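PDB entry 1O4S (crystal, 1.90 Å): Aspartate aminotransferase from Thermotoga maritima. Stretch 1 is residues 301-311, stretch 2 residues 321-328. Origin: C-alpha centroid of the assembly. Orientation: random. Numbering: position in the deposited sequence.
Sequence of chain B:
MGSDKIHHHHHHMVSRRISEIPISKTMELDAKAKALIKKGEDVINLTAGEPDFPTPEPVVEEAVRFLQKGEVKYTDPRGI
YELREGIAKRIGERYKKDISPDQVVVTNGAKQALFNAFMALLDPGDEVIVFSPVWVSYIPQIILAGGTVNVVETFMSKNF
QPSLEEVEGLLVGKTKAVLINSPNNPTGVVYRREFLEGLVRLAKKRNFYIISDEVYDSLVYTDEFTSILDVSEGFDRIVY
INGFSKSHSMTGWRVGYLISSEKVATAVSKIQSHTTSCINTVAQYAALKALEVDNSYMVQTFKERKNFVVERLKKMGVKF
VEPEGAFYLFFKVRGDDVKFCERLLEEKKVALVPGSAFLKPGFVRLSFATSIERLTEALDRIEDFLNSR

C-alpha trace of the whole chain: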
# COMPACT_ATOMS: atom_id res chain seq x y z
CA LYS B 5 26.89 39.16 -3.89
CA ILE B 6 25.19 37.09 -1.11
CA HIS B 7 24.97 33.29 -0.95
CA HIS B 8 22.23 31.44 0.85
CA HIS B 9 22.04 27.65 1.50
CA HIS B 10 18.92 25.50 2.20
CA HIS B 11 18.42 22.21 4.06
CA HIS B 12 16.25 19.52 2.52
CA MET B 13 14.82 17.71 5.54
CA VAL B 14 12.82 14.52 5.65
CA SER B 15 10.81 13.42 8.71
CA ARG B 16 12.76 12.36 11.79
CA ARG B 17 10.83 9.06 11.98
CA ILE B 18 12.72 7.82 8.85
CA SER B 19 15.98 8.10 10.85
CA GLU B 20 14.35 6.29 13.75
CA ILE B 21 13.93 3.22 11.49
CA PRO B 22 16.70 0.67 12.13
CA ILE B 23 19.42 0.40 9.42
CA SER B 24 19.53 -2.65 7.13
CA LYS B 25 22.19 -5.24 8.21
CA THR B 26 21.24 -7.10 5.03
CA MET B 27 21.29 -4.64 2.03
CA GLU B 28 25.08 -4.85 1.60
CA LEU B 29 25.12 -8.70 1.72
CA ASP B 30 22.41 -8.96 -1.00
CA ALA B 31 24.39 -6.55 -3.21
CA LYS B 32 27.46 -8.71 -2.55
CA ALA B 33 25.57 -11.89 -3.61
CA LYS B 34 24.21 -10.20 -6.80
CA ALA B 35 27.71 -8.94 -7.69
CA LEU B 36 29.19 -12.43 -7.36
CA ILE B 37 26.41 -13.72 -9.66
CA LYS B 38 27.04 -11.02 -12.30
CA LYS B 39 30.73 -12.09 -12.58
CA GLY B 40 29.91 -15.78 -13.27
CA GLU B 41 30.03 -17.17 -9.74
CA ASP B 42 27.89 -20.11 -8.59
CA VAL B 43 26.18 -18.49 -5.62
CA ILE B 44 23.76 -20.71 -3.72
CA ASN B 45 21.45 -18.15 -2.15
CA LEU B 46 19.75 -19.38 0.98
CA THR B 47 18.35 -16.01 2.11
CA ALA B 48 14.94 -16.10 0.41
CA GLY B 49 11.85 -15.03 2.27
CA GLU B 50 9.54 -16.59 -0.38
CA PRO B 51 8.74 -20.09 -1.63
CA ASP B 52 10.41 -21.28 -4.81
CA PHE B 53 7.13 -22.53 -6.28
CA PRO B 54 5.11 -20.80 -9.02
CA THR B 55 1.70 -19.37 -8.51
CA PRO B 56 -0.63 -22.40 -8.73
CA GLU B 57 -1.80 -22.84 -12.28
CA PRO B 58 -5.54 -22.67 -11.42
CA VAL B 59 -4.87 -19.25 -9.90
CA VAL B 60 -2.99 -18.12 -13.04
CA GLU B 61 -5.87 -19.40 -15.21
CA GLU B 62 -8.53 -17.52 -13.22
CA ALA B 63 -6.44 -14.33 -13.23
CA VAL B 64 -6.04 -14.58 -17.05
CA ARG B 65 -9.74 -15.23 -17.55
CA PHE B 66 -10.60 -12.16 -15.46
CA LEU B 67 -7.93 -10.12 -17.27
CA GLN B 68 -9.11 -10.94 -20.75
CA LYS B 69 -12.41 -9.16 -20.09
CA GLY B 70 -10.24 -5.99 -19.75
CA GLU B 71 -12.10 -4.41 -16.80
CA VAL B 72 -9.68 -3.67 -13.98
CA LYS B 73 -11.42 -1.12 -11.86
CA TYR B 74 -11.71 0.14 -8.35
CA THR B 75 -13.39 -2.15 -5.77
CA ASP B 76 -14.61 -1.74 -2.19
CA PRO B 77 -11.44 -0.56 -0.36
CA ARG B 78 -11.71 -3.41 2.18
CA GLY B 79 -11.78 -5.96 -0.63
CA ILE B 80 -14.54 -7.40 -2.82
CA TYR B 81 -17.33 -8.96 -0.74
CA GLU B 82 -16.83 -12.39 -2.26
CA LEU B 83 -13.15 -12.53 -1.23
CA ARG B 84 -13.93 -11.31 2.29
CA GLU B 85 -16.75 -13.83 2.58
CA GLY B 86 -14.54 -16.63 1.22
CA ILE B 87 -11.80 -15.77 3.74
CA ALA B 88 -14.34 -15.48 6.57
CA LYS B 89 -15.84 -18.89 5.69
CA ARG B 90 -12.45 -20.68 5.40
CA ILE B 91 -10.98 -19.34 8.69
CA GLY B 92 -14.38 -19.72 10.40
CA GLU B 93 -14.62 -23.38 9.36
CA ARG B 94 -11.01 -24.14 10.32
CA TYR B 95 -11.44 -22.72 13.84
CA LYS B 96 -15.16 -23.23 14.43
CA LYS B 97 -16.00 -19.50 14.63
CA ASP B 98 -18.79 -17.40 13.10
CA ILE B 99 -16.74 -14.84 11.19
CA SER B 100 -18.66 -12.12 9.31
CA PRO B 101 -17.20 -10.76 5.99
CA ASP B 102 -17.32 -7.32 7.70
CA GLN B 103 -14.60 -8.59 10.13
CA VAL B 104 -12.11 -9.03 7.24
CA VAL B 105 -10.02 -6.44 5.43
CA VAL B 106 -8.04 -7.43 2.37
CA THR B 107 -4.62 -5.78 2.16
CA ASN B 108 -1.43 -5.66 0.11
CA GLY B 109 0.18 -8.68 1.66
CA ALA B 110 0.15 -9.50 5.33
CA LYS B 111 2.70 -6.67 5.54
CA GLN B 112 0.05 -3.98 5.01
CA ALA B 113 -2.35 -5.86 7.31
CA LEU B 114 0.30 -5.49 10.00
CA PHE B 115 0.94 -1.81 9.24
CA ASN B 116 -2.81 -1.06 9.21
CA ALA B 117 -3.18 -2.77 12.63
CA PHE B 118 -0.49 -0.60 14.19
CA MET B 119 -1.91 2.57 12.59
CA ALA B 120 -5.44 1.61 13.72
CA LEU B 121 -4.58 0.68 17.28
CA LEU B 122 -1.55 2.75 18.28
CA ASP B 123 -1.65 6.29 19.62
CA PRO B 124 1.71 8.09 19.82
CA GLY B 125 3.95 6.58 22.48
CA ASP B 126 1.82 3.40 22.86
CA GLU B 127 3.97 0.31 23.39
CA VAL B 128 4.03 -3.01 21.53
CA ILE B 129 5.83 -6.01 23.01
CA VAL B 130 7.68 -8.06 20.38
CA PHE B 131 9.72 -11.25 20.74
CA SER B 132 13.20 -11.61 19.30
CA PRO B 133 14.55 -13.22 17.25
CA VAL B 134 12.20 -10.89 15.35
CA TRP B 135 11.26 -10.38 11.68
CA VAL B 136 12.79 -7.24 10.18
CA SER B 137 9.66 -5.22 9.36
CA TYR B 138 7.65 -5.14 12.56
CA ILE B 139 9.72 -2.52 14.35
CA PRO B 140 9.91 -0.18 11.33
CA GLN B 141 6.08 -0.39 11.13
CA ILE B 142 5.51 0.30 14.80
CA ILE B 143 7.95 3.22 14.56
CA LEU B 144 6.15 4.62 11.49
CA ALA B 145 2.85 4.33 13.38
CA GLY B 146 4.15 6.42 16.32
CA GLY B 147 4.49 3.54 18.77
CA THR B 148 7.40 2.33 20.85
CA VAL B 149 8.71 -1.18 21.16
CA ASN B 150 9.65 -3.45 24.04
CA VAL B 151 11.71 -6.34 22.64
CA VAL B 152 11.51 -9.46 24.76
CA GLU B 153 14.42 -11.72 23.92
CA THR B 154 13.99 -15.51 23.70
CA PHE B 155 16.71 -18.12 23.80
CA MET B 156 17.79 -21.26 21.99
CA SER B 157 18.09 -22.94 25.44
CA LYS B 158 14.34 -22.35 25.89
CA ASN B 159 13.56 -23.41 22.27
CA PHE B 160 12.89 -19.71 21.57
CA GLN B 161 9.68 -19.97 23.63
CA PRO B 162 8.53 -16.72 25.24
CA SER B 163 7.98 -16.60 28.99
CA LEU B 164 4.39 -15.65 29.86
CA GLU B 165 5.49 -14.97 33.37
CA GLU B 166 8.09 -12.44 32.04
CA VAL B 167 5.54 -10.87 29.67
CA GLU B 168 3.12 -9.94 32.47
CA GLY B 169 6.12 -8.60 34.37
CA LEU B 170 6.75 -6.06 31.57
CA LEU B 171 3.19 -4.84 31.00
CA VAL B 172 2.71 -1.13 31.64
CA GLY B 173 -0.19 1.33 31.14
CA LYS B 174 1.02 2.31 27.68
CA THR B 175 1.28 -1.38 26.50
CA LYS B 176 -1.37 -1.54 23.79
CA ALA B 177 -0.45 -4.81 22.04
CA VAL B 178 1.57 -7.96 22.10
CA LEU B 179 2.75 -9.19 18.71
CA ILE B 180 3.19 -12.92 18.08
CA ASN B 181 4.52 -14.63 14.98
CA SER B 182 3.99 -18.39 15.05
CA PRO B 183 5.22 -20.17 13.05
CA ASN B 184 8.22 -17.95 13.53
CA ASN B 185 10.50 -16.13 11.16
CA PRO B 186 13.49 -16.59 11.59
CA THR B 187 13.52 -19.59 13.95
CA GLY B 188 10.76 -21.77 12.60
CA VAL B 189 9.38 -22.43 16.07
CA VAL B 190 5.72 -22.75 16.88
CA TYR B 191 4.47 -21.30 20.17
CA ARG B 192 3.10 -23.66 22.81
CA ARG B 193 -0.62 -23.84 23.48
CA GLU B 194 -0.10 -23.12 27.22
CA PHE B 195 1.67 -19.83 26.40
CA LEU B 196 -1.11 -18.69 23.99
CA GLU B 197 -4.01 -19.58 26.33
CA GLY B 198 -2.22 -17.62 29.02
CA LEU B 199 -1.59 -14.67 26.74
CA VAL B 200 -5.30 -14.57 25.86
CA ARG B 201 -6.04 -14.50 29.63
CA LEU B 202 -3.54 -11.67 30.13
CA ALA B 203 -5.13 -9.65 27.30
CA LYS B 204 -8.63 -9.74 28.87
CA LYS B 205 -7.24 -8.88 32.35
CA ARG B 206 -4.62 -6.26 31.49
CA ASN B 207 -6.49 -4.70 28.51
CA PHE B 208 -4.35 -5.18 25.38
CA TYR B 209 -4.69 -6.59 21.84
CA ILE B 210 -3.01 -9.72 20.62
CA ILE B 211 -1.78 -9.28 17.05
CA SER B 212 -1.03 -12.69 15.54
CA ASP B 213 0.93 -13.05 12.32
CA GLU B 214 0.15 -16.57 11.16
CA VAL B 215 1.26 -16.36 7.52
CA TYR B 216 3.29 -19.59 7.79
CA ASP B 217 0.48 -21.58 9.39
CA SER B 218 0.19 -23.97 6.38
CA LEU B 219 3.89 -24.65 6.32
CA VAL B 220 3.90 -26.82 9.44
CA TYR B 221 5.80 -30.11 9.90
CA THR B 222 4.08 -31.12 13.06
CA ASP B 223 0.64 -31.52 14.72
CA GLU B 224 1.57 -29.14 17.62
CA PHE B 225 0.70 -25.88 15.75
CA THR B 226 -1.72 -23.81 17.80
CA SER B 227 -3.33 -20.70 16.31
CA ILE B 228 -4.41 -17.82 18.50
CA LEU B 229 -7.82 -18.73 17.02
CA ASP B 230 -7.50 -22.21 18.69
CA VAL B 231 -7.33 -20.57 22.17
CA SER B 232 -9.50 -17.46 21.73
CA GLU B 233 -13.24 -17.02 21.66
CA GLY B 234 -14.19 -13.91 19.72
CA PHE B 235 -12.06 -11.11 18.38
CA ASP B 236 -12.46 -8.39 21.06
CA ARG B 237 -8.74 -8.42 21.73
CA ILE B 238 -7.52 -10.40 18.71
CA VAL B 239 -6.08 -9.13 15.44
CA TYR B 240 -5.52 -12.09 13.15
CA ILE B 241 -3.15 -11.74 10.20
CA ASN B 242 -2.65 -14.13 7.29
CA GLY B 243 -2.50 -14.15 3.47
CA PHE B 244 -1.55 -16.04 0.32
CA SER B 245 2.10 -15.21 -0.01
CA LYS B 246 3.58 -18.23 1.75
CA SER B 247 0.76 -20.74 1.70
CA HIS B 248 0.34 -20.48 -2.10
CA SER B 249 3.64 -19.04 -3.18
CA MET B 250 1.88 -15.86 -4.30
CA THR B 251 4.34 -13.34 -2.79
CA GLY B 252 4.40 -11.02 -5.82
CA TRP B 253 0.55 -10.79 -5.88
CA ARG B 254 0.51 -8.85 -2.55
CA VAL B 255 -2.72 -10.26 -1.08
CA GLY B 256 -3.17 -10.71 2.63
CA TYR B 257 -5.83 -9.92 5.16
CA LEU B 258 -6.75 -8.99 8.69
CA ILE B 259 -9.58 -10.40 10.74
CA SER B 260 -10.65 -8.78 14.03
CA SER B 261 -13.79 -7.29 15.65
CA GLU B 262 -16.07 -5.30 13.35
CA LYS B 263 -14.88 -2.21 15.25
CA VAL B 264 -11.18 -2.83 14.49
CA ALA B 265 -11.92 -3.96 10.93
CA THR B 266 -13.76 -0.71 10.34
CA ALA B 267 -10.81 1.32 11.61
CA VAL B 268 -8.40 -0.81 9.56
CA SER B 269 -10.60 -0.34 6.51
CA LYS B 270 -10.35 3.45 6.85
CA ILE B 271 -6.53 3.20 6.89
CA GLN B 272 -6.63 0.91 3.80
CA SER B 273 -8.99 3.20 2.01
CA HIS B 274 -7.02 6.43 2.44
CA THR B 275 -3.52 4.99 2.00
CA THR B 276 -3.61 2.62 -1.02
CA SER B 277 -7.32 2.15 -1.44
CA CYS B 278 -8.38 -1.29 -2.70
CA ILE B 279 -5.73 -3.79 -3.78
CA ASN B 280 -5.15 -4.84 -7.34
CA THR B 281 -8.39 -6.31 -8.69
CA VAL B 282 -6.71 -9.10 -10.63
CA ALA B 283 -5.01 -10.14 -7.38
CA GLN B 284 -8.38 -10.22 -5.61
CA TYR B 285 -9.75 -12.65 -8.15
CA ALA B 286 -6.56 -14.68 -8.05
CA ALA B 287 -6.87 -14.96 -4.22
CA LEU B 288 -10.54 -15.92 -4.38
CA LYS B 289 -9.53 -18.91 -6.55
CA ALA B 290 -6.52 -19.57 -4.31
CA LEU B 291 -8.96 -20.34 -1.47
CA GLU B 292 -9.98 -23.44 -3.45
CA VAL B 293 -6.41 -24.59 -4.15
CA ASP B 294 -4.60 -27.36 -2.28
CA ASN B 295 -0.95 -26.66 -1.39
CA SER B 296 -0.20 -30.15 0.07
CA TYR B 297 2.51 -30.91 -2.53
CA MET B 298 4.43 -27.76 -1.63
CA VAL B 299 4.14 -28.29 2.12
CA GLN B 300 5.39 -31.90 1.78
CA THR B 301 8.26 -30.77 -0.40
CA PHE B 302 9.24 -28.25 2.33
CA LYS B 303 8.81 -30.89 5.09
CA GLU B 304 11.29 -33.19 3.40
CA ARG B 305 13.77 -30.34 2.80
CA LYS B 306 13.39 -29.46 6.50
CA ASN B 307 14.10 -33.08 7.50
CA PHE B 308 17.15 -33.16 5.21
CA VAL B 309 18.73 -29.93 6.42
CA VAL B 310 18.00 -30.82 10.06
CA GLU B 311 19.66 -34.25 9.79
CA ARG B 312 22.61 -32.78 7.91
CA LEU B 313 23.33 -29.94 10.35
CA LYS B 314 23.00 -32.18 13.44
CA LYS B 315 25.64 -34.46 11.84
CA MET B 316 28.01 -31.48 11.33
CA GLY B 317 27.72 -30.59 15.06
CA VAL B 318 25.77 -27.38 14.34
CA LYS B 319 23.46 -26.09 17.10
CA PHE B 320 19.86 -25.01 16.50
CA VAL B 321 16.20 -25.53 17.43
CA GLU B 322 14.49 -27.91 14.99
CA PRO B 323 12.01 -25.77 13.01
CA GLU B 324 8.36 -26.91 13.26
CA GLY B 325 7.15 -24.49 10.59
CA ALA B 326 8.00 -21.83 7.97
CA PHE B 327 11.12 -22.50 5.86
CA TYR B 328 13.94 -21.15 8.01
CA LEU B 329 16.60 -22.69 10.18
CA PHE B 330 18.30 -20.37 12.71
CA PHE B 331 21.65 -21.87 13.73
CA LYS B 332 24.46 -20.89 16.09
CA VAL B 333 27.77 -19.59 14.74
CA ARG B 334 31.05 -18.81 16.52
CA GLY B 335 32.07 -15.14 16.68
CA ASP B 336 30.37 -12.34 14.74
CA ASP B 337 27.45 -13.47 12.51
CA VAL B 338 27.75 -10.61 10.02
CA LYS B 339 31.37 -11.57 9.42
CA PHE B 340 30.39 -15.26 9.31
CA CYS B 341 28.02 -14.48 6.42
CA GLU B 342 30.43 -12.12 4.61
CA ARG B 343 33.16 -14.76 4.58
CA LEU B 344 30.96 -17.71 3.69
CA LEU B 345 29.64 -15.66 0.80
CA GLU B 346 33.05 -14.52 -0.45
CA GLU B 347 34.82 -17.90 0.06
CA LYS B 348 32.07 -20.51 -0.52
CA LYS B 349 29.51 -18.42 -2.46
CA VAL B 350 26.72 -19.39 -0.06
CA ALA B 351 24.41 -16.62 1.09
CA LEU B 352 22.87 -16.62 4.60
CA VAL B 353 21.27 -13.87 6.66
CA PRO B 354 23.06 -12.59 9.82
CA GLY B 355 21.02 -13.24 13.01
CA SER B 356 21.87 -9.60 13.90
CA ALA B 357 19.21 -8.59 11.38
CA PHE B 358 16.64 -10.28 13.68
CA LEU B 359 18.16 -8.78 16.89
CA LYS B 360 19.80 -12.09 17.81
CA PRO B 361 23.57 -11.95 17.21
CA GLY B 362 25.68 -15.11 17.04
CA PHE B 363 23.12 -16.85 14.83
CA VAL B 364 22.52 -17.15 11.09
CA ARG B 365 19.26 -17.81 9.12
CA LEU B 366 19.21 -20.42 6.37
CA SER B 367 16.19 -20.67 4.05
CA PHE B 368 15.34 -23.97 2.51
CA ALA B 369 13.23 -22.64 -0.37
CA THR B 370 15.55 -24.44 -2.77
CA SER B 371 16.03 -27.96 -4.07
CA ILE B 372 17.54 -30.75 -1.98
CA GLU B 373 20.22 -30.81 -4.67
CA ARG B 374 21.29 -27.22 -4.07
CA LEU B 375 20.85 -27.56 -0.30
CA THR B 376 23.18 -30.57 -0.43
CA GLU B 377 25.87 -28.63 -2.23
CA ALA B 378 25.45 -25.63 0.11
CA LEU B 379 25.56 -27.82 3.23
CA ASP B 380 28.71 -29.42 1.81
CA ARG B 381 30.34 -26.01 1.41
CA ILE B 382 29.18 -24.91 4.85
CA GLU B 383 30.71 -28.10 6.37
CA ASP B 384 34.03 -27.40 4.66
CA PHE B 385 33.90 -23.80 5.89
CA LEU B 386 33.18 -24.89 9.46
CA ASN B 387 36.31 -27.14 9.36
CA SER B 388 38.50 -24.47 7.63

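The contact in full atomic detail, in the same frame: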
# COMPACT_ATOMS: atom_id res chain seq x y z
N THR B 301 6.95 -31.07 0.14
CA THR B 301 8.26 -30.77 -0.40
C THR B 301 9.12 -30.00 0.64
O THR B 301 10.28 -30.33 0.84
CB THR B 301 8.14 -29.93 -1.68
OG1 THR B 301 7.43 -30.66 -2.70
CG2 THR B 301 9.54 -29.65 -2.21
N PHE B 302 8.54 -28.99 1.29
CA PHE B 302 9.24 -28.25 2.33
C PHE B 302 9.53 -29.10 3.58
O PHE B 302 10.60 -28.97 4.18
CB PHE B 302 8.48 -26.98 2.73
CG PHE B 302 8.82 -25.78 1.88
CD1 PHE B 302 9.98 -25.07 2.11
CD2 PHE B 302 8.00 -25.38 0.85
CE1 PHE B 302 10.30 -23.96 1.32
CE2 PHE B 302 8.31 -24.27 0.08
CZ PHE B 302 9.47 -23.57 0.32
N LYS B 303 8.61 -29.98 3.94
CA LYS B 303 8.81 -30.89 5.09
C LYS B 303 10.04 -31.77 4.87
O LYS B 303 10.85 -31.93 5.76
CB LYS B 303 7.58 -31.78 5.31
CG LYS B 303 7.62 -32.70 6.54
CD LYS B 303 6.23 -33.30 6.79
CE LYS B 303 6.20 -34.14 8.06
NZ LYS B 303 5.00 -35.02 8.20
N GLU B 304 10.18 -32.31 3.67
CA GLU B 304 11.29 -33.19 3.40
C GLU B 304 12.62 -32.45 3.23
O GLU B 304 13.68 -33.02 3.55
CB GLU B 304 10.95 -34.15 2.26
CG GLU B 304 11.36 -33.78 0.86
CD GLU B 304 11.16 -34.95 -0.09
OE1 GLU B 304 10.34 -35.86 0.29
OE2 GLU B 304 11.80 -34.97 -1.19
N ARG B 305 12.59 -31.20 2.79
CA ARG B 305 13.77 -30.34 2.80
C ARG B 305 14.19 -30.01 4.25
O ARG B 305 15.37 -29.98 4.57
CB ARG B 305 13.51 -29.02 2.06
CG ARG B 305 13.31 -29.14 0.54
CD ARG B 305 12.67 -27.97 -0.03
NE ARG B 305 12.60 -27.97 -1.49
CZ ARG B 305 12.16 -26.93 -2.18
NH1 ARG B 305 11.75 -25.85 -1.54
NH2 ARG B 305 12.14 -26.97 -3.51
N LYS B 306 13.19 -29.75 5.09
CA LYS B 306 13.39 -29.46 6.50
C LYS B 306 14.06 -30.67 7.13
O LYS B 306 15.09 -30.53 7.75
CB LYS B 306 12.04 -29.15 7.17
CG LYS B 306 12.11 -28.76 8.67
CD LYS B 306 12.13 -29.97 9.64
CE LYS B 306 10.81 -30.75 9.65
NZ LYS B 306 10.79 -31.87 10.69
N ASN B 307 13.49 -31.86 6.95
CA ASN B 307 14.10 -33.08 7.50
C ASN B 307 15.54 -33.28 7.03
O ASN B 307 16.38 -33.72 7.80
CB ASN B 307 13.31 -34.32 7.11
CG ASN B 307 12.00 -34.43 7.85
OD1 ASN B 307 11.84 -33.85 8.93
ND2 ASN B 307 11.05 -35.16 7.28
N PHE B 308 15.81 -32.97 5.77
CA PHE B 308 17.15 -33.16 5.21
C PHE B 308 18.17 -32.19 5.77
O PHE B 308 19.31 -32.56 6.02
CB PHE B 308 17.13 -33.01 3.68
CG PHE B 308 18.51 -32.99 3.07
CD1 PHE B 308 19.25 -34.17 2.98
CD2 PHE B 308 19.08 -31.79 2.64
CE1 PHE B 308 20.54 -34.14 2.45
CE2 PHE B 308 20.36 -31.77 2.11
CZ PHE B 308 21.09 -32.95 2.02
N VAL B 309 17.79 -30.93 5.92
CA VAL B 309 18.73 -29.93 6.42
C VAL B 309 18.98 -30.15 7.92
O VAL B 309 20.10 -29.99 8.39
CB VAL B 309 18.26 -28.46 6.14
CG1 VAL B 309 16.88 -28.14 6.75
CG2 VAL B 309 19.30 -27.45 6.68
N VAL B 310 17.93 -30.54 8.63
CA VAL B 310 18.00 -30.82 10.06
C VAL B 310 18.98 -31.96 10.28
O VAL B 310 19.96 -31.79 11.00
CB VAL B 310 16.60 -31.08 10.68
CG1 VAL B 310 16.69 -31.77 12.04
CG2 VAL B 310 15.83 -29.76 10.81
N GLU B 311 18.75 -33.11 9.64
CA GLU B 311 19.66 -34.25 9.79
C GLU B 311 21.10 -33.84 9.47
O GLU B 311 22.02 -34.14 10.21
CB GLU B 311 19.27 -35.45 8.92
CG GLU B 311 20.36 -36.54 8.93
CD GLU B 311 19.90 -37.95 8.53
OE1 GLU B 311 20.74 -38.90 8.65
OE2 GLU B 311 18.73 -38.11 8.08
N VAL B 321 17.51 -24.98 17.09
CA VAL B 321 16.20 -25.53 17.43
C VAL B 321 15.55 -26.04 16.12
O VAL B 321 15.52 -25.34 15.11
CB VAL B 321 15.31 -24.44 18.09
CG1 VAL B 321 13.97 -25.03 18.55
CG2 VAL B 321 16.04 -23.80 19.30
N GLU B 322 15.08 -27.28 16.15
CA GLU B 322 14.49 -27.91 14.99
C GLU B 322 13.25 -27.10 14.61
O GLU B 322 12.35 -26.97 15.43
CB GLU B 322 14.12 -29.36 15.32
CG GLU B 322 13.58 -30.18 14.15
CD GLU B 322 13.31 -31.63 14.54
OE1 GLU B 322 13.99 -32.15 15.46
OE2 GLU B 322 12.41 -32.27 13.94
N PRO B 323 13.20 -26.55 13.40
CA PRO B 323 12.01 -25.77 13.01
C PRO B 323 10.77 -26.66 12.87
O PRO B 323 10.89 -27.78 12.37
CB PRO B 323 12.41 -25.14 11.67
CG PRO B 323 13.43 -25.98 11.12
CD PRO B 323 14.21 -26.58 12.34
N GLU B 324 9.63 -26.20 13.37
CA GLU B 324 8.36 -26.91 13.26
C GLU B 324 7.46 -26.30 12.19
O GLU B 324 6.37 -26.81 11.92
CB GLU B 324 7.67 -26.92 14.62
CG GLU B 324 8.30 -27.93 15.60
CD GLU B 324 7.50 -28.15 16.89
OE1 GLU B 324 7.55 -27.31 17.80
OE2 GLU B 324 6.84 -29.21 17.01
N GLY B 325 7.90 -25.20 11.61
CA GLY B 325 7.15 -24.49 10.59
C GLY B 325 7.97 -23.43 9.87
O GLY B 325 9.14 -23.22 10.22
N ALA B 326 7.35 -22.77 8.88
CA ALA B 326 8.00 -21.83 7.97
C ALA B 326 9.11 -22.56 7.20
O ALA B 326 9.03 -23.77 7.06
CB ALA B 326 8.51 -20.57 8.72
N PHE B 327 10.08 -21.84 6.64
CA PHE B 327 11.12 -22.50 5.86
C PHE B 327 12.49 -21.95 6.16
O PHE B 327 13.36 -21.87 5.28
CB PHE B 327 10.81 -22.52 4.37
CG PHE B 327 10.32 -21.21 3.80
CD1 PHE B 327 11.21 -20.19 3.47
CD2 PHE B 327 8.97 -21.01 3.55
CE1 PHE B 327 10.75 -18.99 2.93
CE2 PHE B 327 8.52 -19.83 3.01
CZ PHE B 327 9.40 -18.82 2.70
N TYR B 328 12.68 -21.64 7.44
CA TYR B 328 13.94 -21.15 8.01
C TYR B 328 14.53 -22.08 9.07
O TYR B 328 13.83 -22.83 9.79
CB TYR B 328 13.75 -19.76 8.62
CG TYR B 328 12.93 -18.88 7.74
CD1 TYR B 328 13.47 -18.36 6.58
CD2 TYR B 328 11.59 -18.62 8.03
CE1 TYR B 328 12.72 -17.58 5.75
CE2 TYR B 328 10.83 -17.83 7.21
CZ TYR B 328 11.40 -17.31 6.05
OH TYR B 328 10.70 -16.47 5.20
O HOH W 1 9.90 -30.24 12.67

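K306 covers more surface than any other residue in this contact, and its side chain shows how a lysine can serve two purposes at once. It lies on one helix, with its CA-to-CB bond directed toward the irregular segment that follows later in the chain. The aliphatic part of the side chain packs against the proline: K306 CG lies 3.9 Å from P323 CG, and K306 CD 3.7 Å from the carbonyl P323 O. Methylene groups suit this place because they can lie against a proline ring, while the length of the chain carries the charge beyond it. With chi2 and chi3 both m, the chain bends rather than running fully extended.

At its tip, K306 NZ donates a hydrogen bond to N307 OD1 (2.8 Å), its neighbour on the helix. K306 NZ also forms a long salt bridge with E322 OE2, at 3.7 Å, so the attraction is electrostatic without a direct hydrogen bond. A water bridges the two stretches more tightly: it accepts from K306 NZ at 2.7 Å and donates to P323 O at 2.7 Å, with a weak bond to E322 OE2 at 3.5 Å. No direct hydrogen bond crosses the contact.

P323 also meets V310, one turn along the helix from K306. V310 CG2 sits 3.9 Å from P323 CD and 4.0 Å from E322 CG, so one methyl of the compact, branched valine packs against both the ring and the glutamate's aliphatic stem. E322 thus combines an apolar stem with a charged end.

One turn before K306, F302 makes a separate aromatic contact. F302 CE1 approaches F327 CB to 3.4 Å; the ring centroids are 5.2 Å apart and the planes, inclined at 30°, are slid so that they barely overlap. Both phenylalanines are buried, and their large apolar side chains suit a place where they pack against each other.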